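Local coordinates for 2-hydroxyisobutanoyl-CoA mutase large subunit (Aquincola tertiaricarbonis, PDB 4R3U), which provides the substrate-binding subunit of a cobalamin-dependent mutase that interconverts 2-hydroxyisobutyryl-CoA and (S)-3-hydroxybutyryl-CoA, at residues 78-83 with 324-329; 270-275 with 431-436. All coordinates share one frame; numbering follows the deposited sequence.

Contact 1 (78-83 with 324-329); sequences GRYPFT and MKERFG
The ammonium nitrogen NZ of Lys-325 sits over one face of the Tyr-80 ring in a cation-pi contact, 4.1 Å from the ring centroid and 24° off the ring normal. It joins a type VI beta turn, ahead of the first strand of the TIM barrel, to the C-terminal end of barrel helix 306-327. A cis peptide precedes Pro-81, and the turn is closed by the 2.9 Å bond from Phe-82 N to Arg-79 O. The cis bond also lays Pro-81 CB 4.0 Å above the centre of the opposite ring face, so Tyr-80 is sandwiched between a proline of its own turn and the lysine. With CG anti to the backbone N (chi1 -169°) and an extended chain beyond, Lys-325 slants across the phenol: CB lies 3.8 Å from Tyr-80 CE1, CD rides over the hydroxyl end of the ring, and NZ continues over the same face. A long amphipathic lysine suits this partly exposed edge, since its methylenes pack while its charge meets the pi cloud. Replacing Tyr-80 by a serine would probably leave the ammonium without its aromatic partner and open a gap beside Ala-321 and Lys-322 of the same helix. Glu-326, bent at chi2, brings OE2 only to 4.2 Å from Tyr-80 OH; the hydroxyl's nearer neighbour across the contact is Lys-325 CD, at 3.4 Å.

Contact 2 (270-275 with 431-436); sequences FTLANL and KKIFEI
Leu-272 sends its CB from helix 264-283 toward helix 420-442, where Ile-433 receives it. Leu-272 CB and CG are still 5.0 and 4.9 Å from Ile-433 CG2. The next bond closes the gap: Leu-272 CD1 is anti to CA (chi2 -178°) and ends 3.8 Å from Ile-433 CG2. The other methyl, Leu-272 CD2, turns off to 6.2 Å from Ile-433 CG2. The two side chains meet at about a right angle, methyl against methyl, and Leu-272 also rests on Cys-319 of helix 306-327. Helix 264-283 belongs to the outer layer of the TIM barrel, between strands 252-253 and 298-302, whereas helix 420-442 comes after the last barrel strand and packs on that layer from outside.

A second touch lies beside the first. The CB of Phe-270 leaves its backbone pointing away from helix 420-442, yet the long flat ring returns, setting CE1 3.9 Å from Ile-436 CG2. The methyl lies at the ring edge, in its plane, while Phe-455 meets the same ring edge-to-face. Beta-branched isoleucines suit the opposing helix because CG2 branches directly from CB and gives a short methyl arm with little freedom to turn; Ile-436 also covers Leu-265 and Ala-269. Farther round helix 420-442, Lys-432 NZ and Glu-435 OE1 form a 3.2 Å salt bridge one turn apart; neither residue meets segment 270-275, although Lys-432 packs on Leu-265 of helix 264-283. With nothing but hydrocarbon meeting across it, this contact depends on dispersion and the exclusion of water, and its specificity comes from shape.

Overall arrangement
Contact 1 is a surface contact and contact 2 a buried one, their centres 15 Å apart on the same side of the chain's centre. Helix 306-327 connects them: its C-terminal end supplies one partner of contact 1, and earlier along it Cys-319 packs on side chains from both helices of contact 2. The two contacts touch directly where Met-324 SD lies 4.2 Å from Leu-275 CD2. Their chemistry follows their depth: a charge over an aromatic face tolerates the solvent-exposed edge, whereas aliphatic and phenyl groups fill the layer between helices. The segments alternate in sequence: contact 1 ties a pre-barrel loop to helix 306-327, contact 2 ties helix 264-283 to one after the last barrel strand.

Contact 1 (78-83 with 324-329)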
loop_
_atom_site.group_PDB
_atom_site.type_symbol
_atom_site.label_atom_id
_atom_site.label_comp_id
_atom_site.label_asym_id
_atom_site.label_seq_id
_atom_site.Cartn_x
_atom_site.Cartn_y
_atom_site.Cartn_z
ATOM N N GLY A 78 23.115 -13.318 1.789
ATOM C CA GLY A 78 23.940 -13.943 2.814
ATOM C C GLY A 78 25.344 -14.315 2.358
ATOM O O GLY A 78 26.062 -15.036 3.067
ATOM N N ARG A 79 25.739 -13.801 1.169
ATOM C CA ARG A 79 27.047 -13.958 0.546
ATOM C C ARG A 79 27.503 -12.595 0.100
ATOM O O ARG A 79 26.688 -11.819 -0.373
ATOM C CB ARG A 79 26.996 -14.909 -0.649
ATOM C CG ARG A 79 28.267 -15.728 -0.831
ATOM C CD ARG A 79 28.024 -16.830 -1.837
ATOM N NE ARG A 79 29.261 -17.443 -2.333
ATOM C CZ ARG A 79 29.540 -18.749 -2.300
ATOM N NH1 ARG A 79 28.693 -19.605 -1.740
ATOM N NH2 ARG A 79 30.684 -19.200 -2.790
ATOM N N TYR A 80 28.804 -12.303 0.267
ATOM C CA TYR A 80 29.467 -11.040 -0.070
ATOM C C TYR A 80 29.229 -10.626 -1.536
ATOM O O TYR A 80 29.290 -11.513 -2.396
ATOM C CB TYR A 80 30.979 -11.176 0.233
ATOM C CG TYR A 80 31.801 -9.929 -0.041
ATOM C CD1 TYR A 80 32.008 -8.970 0.952
ATOM C CD2 TYR A 80 32.395 -9.720 -1.282
ATOM C CE1 TYR A 80 32.788 -7.840 0.710
ATOM C CE2 TYR A 80 33.148 -8.576 -1.539
ATOM C CZ TYR A 80 33.347 -7.645 -0.540
ATOM O OH TYR A 80 34.125 -6.546 -0.797
ATOM N N PRO A 81 28.979 -9.318 -1.870
ATOM C CA PRO A 81 28.869 -8.142 -1.002
ATOM C C PRO A 81 27.511 -7.891 -0.350
ATOM O O PRO A 81 27.252 -6.764 0.087
ATOM C CB PRO A 81 29.322 -7.004 -1.917
ATOM C CG PRO A 81 28.824 -7.417 -3.270
ATOM C CD PRO A 81 28.761 -8.932 -3.280
ATOM N N PHE A 82 26.656 -8.942 -0.245
ATOM C CA PHE A 82 25.337 -8.898 0.421
ATOM C C PHE A 82 24.308 -7.926 -0.154
ATOM O O PHE A 82 23.361 -7.570 0.535
ATOM C CB PHE A 82 25.451 -8.723 1.961
ATOM C CG PHE A 82 26.480 -9.593 2.647
ATOM C CD1 PHE A 82 26.142 -10.854 3.121
ATOM C CD2 PHE A 82 27.780 -9.139 2.836
ATOM C CE1 PHE A 82 27.083 -11.643 3.766
ATOM C CE2 PHE A 82 28.730 -9.945 3.446
ATOM C CZ PHE A 82 28.372 -11.185 3.928
ATOM N N THR A 83 24.442 -7.546 -1.424
ATOM C CA THR A 83 23.474 -6.673 -2.112
ATOM C C THR A 83 22.024 -7.208 -1.938
ATOM O O THR A 83 21.104 -6.437 -1.633
ATOM C CB THR A 83 23.881 -6.614 -3.584
ATOM O OG1 THR A 83 25.292 -6.359 -3.655
ATOM C CG2 THR A 83 23.043 -5.610 -4.425
ATOM N N MET A 324 34.214 -2.520 4.778
ATOM C CA MET A 324 34.634 -3.434 5.840
ATOM C C MET A 324 35.729 -4.405 5.390
ATOM O O MET A 324 36.751 -4.531 6.077
ATOM C CB MET A 324 33.411 -4.156 6.446
ATOM C CG MET A 324 32.397 -3.201 7.092
ATOM S SD MET A 324 33.073 -1.906 8.201
ATOM C CE MET A 324 33.336 -2.823 9.617
ATOM N N LYS A 325 35.565 -5.008 4.198
ATOM C CA LYS A 325 36.551 -5.912 3.623
ATOM C C LYS A 325 37.789 -5.183 3.142
ATOM O O LYS A 325 38.889 -5.509 3.591
ATOM C CB LYS A 325 35.954 -6.753 2.470
ATOM C CG LYS A 325 36.883 -7.892 2.024
ATOM C CD LYS A 325 36.611 -8.362 0.601
ATOM C CE LYS A 325 37.006 -9.796 0.442
ATOM N NZ LYS A 325 36.305 -10.429 -0.704
ATOM N N GLU A 326 37.622 -4.233 2.192
ATOM C CA GLU A 326 38.737 -3.533 1.555
ATOM C C GLU A 326 39.433 -2.498 2.392
ATOM O O GLU A 326 40.671 -2.480 2.409
ATOM C CB GLU A 326 38.368 -2.985 0.168
ATOM C CG GLU A 326 37.872 -4.033 -0.829
ATOM C CD GLU A 326 38.761 -5.192 -1.262
ATOM O OE1 GLU A 326 39.998 -5.005 -1.357
ATOM O OE2 GLU A 326 38.205 -6.267 -1.588
ATOM N N ARG A 327 38.666 -1.642 3.092
ATOM C CA ARG A 327 39.236 -0.569 3.901
ATOM C C ARG A 327 39.612 -1.012 5.323
ATOM O O ARG A 327 40.617 -0.549 5.853
ATOM C CB ARG A 327 38.282 0.640 3.919
ATOM C CG ARG A 327 38.870 1.900 4.553
ATOM C CD ARG A 327 37.781 2.804 5.091
ATOM N NE ARG A 327 38.369 3.988 5.701
ATOM C CZ ARG A 327 38.347 5.191 5.140
ATOM N NH1 ARG A 327 38.929 6.212 5.735
ATOM N NH2 ARG A 327 37.664 5.397 4.021
ATOM N N PHE A 328 38.801 -1.857 5.957
ATOM C CA PHE A 328 39.126 -2.245 7.320
ATOM C C PHE A 328 39.839 -3.580 7.465
ATOM O O PHE A 328 40.389 -3.865 8.534
ATOM C CB PHE A 328 37.930 -2.049 8.273
ATOM C CG PHE A 328 37.508 -0.595 8.361
ATOM C CD1 PHE A 328 38.365 0.373 8.892
ATOM C CD2 PHE A 328 36.275 -0.182 7.871
ATOM C CE1 PHE A 328 37.981 1.724 8.951
ATOM C CE2 PHE A 328 35.883 1.168 7.942
ATOM C CZ PHE A 328 36.734 2.107 8.484
ATOM N N GLY A 329 39.883 -4.350 6.372
ATOM C CA GLY A 329 40.519 -5.656 6.329
ATOM C C GLY A 329 39.805 -6.707 7.151
ATOM O O GLY A 329 40.443 -7.593 7.720
#

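Contact 2 (270-275 with 431-436)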
loop_
_atom_site.group_PDB
_atom_site.type_symbol
_atom_site.label_atom_id
_atom_site.label_comp_id
_atom_site.label_asym_id
_atom_site.label_seq_id
_atom_site.Cartn_x
_atom_site.Cartn_y
_atom_site.Cartn_z
ATOM N N PHE A 270 26.300 9.958 4.280
ATOM C CA PHE A 270 26.658 10.567 5.575
ATOM C C PHE A 270 26.647 9.550 6.726
ATOM O O PHE A 270 27.449 9.682 7.651
ATOM C CB PHE A 270 25.808 11.816 5.878
ATOM C CG PHE A 270 25.851 12.953 4.865
ATOM C CD1 PHE A 270 26.778 12.954 3.824
ATOM C CD2 PHE A 270 24.992 14.035 4.979
ATOM C CE1 PHE A 270 26.823 13.999 2.910
ATOM C CE2 PHE A 270 25.076 15.103 4.087
ATOM C CZ PHE A 270 25.974 15.066 3.050
ATOM N N THR A 271 25.813 8.496 6.619
ATOM C CA THR A 271 25.740 7.415 7.595
ATOM C C THR A 271 27.008 6.571 7.479
ATOM O O THR A 271 27.616 6.219 8.508
ATOM C CB THR A 271 24.457 6.587 7.417
ATOM O OG1 THR A 271 23.342 7.463 7.446
ATOM C CG2 THR A 271 24.280 5.538 8.508
ATOM N N LEU A 272 27.418 6.272 6.235
ATOM C CA LEU A 272 28.657 5.545 5.995
ATOM C C LEU A 272 29.888 6.345 6.448
ATOM O O LEU A 272 30.801 5.755 7.032
ATOM C CB LEU A 272 28.757 5.055 4.551
ATOM C CG LEU A 272 27.767 3.934 4.195
ATOM C CD1 LEU A 272 27.962 3.467 2.781
ATOM C CD2 LEU A 272 27.865 2.752 5.170
ATOM N N ALA A 273 29.860 7.696 6.291
ATOM C CA ALA A 273 30.939 8.595 6.764
ATOM C C ALA A 273 31.114 8.459 8.283
ATOM O O ALA A 273 32.242 8.371 8.773
ATOM C CB ALA A 273 30.638 10.038 6.376
ATOM N N ASN A 274 29.986 8.385 9.011
ATOM C CA ASN A 274 29.910 8.205 10.466
ATOM C C ASN A 274 30.432 6.831 10.882
ATOM O O ASN A 274 31.202 6.745 11.844
ATOM C CB ASN A 274 28.481 8.434 10.962
ATOM C CG ASN A 274 28.098 9.903 11.015
ATOM O OD1 ASN A 274 28.950 10.802 10.956
ATOM N ND2 ASN A 274 26.814 10.187 11.215
ATOM N N LEU A 275 30.077 5.771 10.119
ATOM C CA LEU A 275 30.565 4.413 10.363
ATOM C C LEU A 275 32.104 4.385 10.361
ATOM O O LEU A 275 32.702 3.850 11.297
ATOM C CB LEU A 275 30.011 3.406 9.324
ATOM C CG LEU A 275 30.803 2.086 9.184
ATOM C CD1 LEU A 275 30.483 1.108 10.305
ATOM C CD2 LEU A 275 30.598 1.479 7.839
ATOM N N LYS A 431 28.423 4.232 -6.633
ATOM C CA LYS A 431 29.415 5.146 -7.178
ATOM C C LYS A 431 29.289 6.552 -6.571
ATOM O O LYS A 431 30.297 7.115 -6.137
ATOM C CB LYS A 431 29.353 5.166 -8.714
ATOM C CG LYS A 431 29.770 3.831 -9.336
ATOM C CD LYS A 431 29.445 3.737 -10.823
ATOM C CE LYS A 431 29.904 2.433 -11.447
ATOM N NZ LYS A 431 29.392 2.256 -12.838
ATOM N N LYS A 432 28.056 7.092 -6.498
ATOM C CA LYS A 432 27.786 8.424 -5.935
ATOM C C LYS A 432 28.093 8.475 -4.457
ATOM O O LYS A 432 28.625 9.486 -3.992
ATOM C CB LYS A 432 26.363 8.911 -6.249
ATOM C CG LYS A 432 26.094 9.254 -7.719
ATOM C CD LYS A 432 26.661 10.595 -8.167
ATOM C CE LYS A 432 26.802 10.632 -9.674
ATOM N NZ LYS A 432 27.713 11.720 -10.129
ATOM N N ILE A 433 27.833 7.359 -3.727
ATOM C CA ILE A 433 28.161 7.214 -2.294
ATOM C C ILE A 433 29.685 7.241 -2.111
ATOM O O ILE A 433 30.175 8.007 -1.282
ATOM C CB ILE A 433 27.538 5.930 -1.667
ATOM C CG1 ILE A 433 26.023 6.102 -1.370
ATOM C CG2 ILE A 433 28.312 5.447 -0.412
ATOM C CD1 ILE A 433 25.202 4.734 -1.436
ATOM N N PHE A 434 30.429 6.419 -2.888
ATOM C CA PHE A 434 31.889 6.364 -2.766
ATOM C C PHE A 434 32.570 7.698 -3.047
ATOM O O PHE A 434 33.503 8.075 -2.332
ATOM C CB PHE A 434 32.498 5.205 -3.570
ATOM C CG PHE A 434 32.348 3.881 -2.873
ATOM C CD1 PHE A 434 32.795 3.708 -1.570
ATOM C CD2 PHE A 434 31.767 2.799 -3.524
ATOM C CE1 PHE A 434 32.624 2.490 -0.917
ATOM C CE2 PHE A 434 31.589 1.581 -2.863
ATOM C CZ PHE A 434 32.023 1.431 -1.575
ATOM N N GLU A 435 32.052 8.417 -4.052
ATOM C CA GLU A 435 32.428 9.739 -4.517
ATOM C C GLU A 435 32.270 10.748 -3.348
ATOM O O GLU A 435 33.164 11.555 -3.139
ATOM C CB GLU A 435 31.463 10.069 -5.659
ATOM C CG GLU A 435 31.960 10.957 -6.770
ATOM C CD GLU A 435 31.008 10.886 -7.944
ATOM O OE1 GLU A 435 30.036 11.674 -7.970
ATOM O OE2 GLU A 435 31.198 10.000 -8.810
ATOM N N ILE A 436 31.168 10.666 -2.560
ATOM C CA ILE A 436 30.940 11.523 -1.391
ATOM C C ILE A 436 31.909 11.186 -0.258
ATOM O O ILE A 436 32.543 12.085 0.300
ATOM C CB ILE A 436 29.463 11.523 -0.915
ATOM C CG1 ILE A 436 28.507 12.125 -1.996
ATOM C CG2 ILE A 436 29.305 12.196 0.487
ATOM C CD1 ILE A 436 26.999 12.363 -1.498
#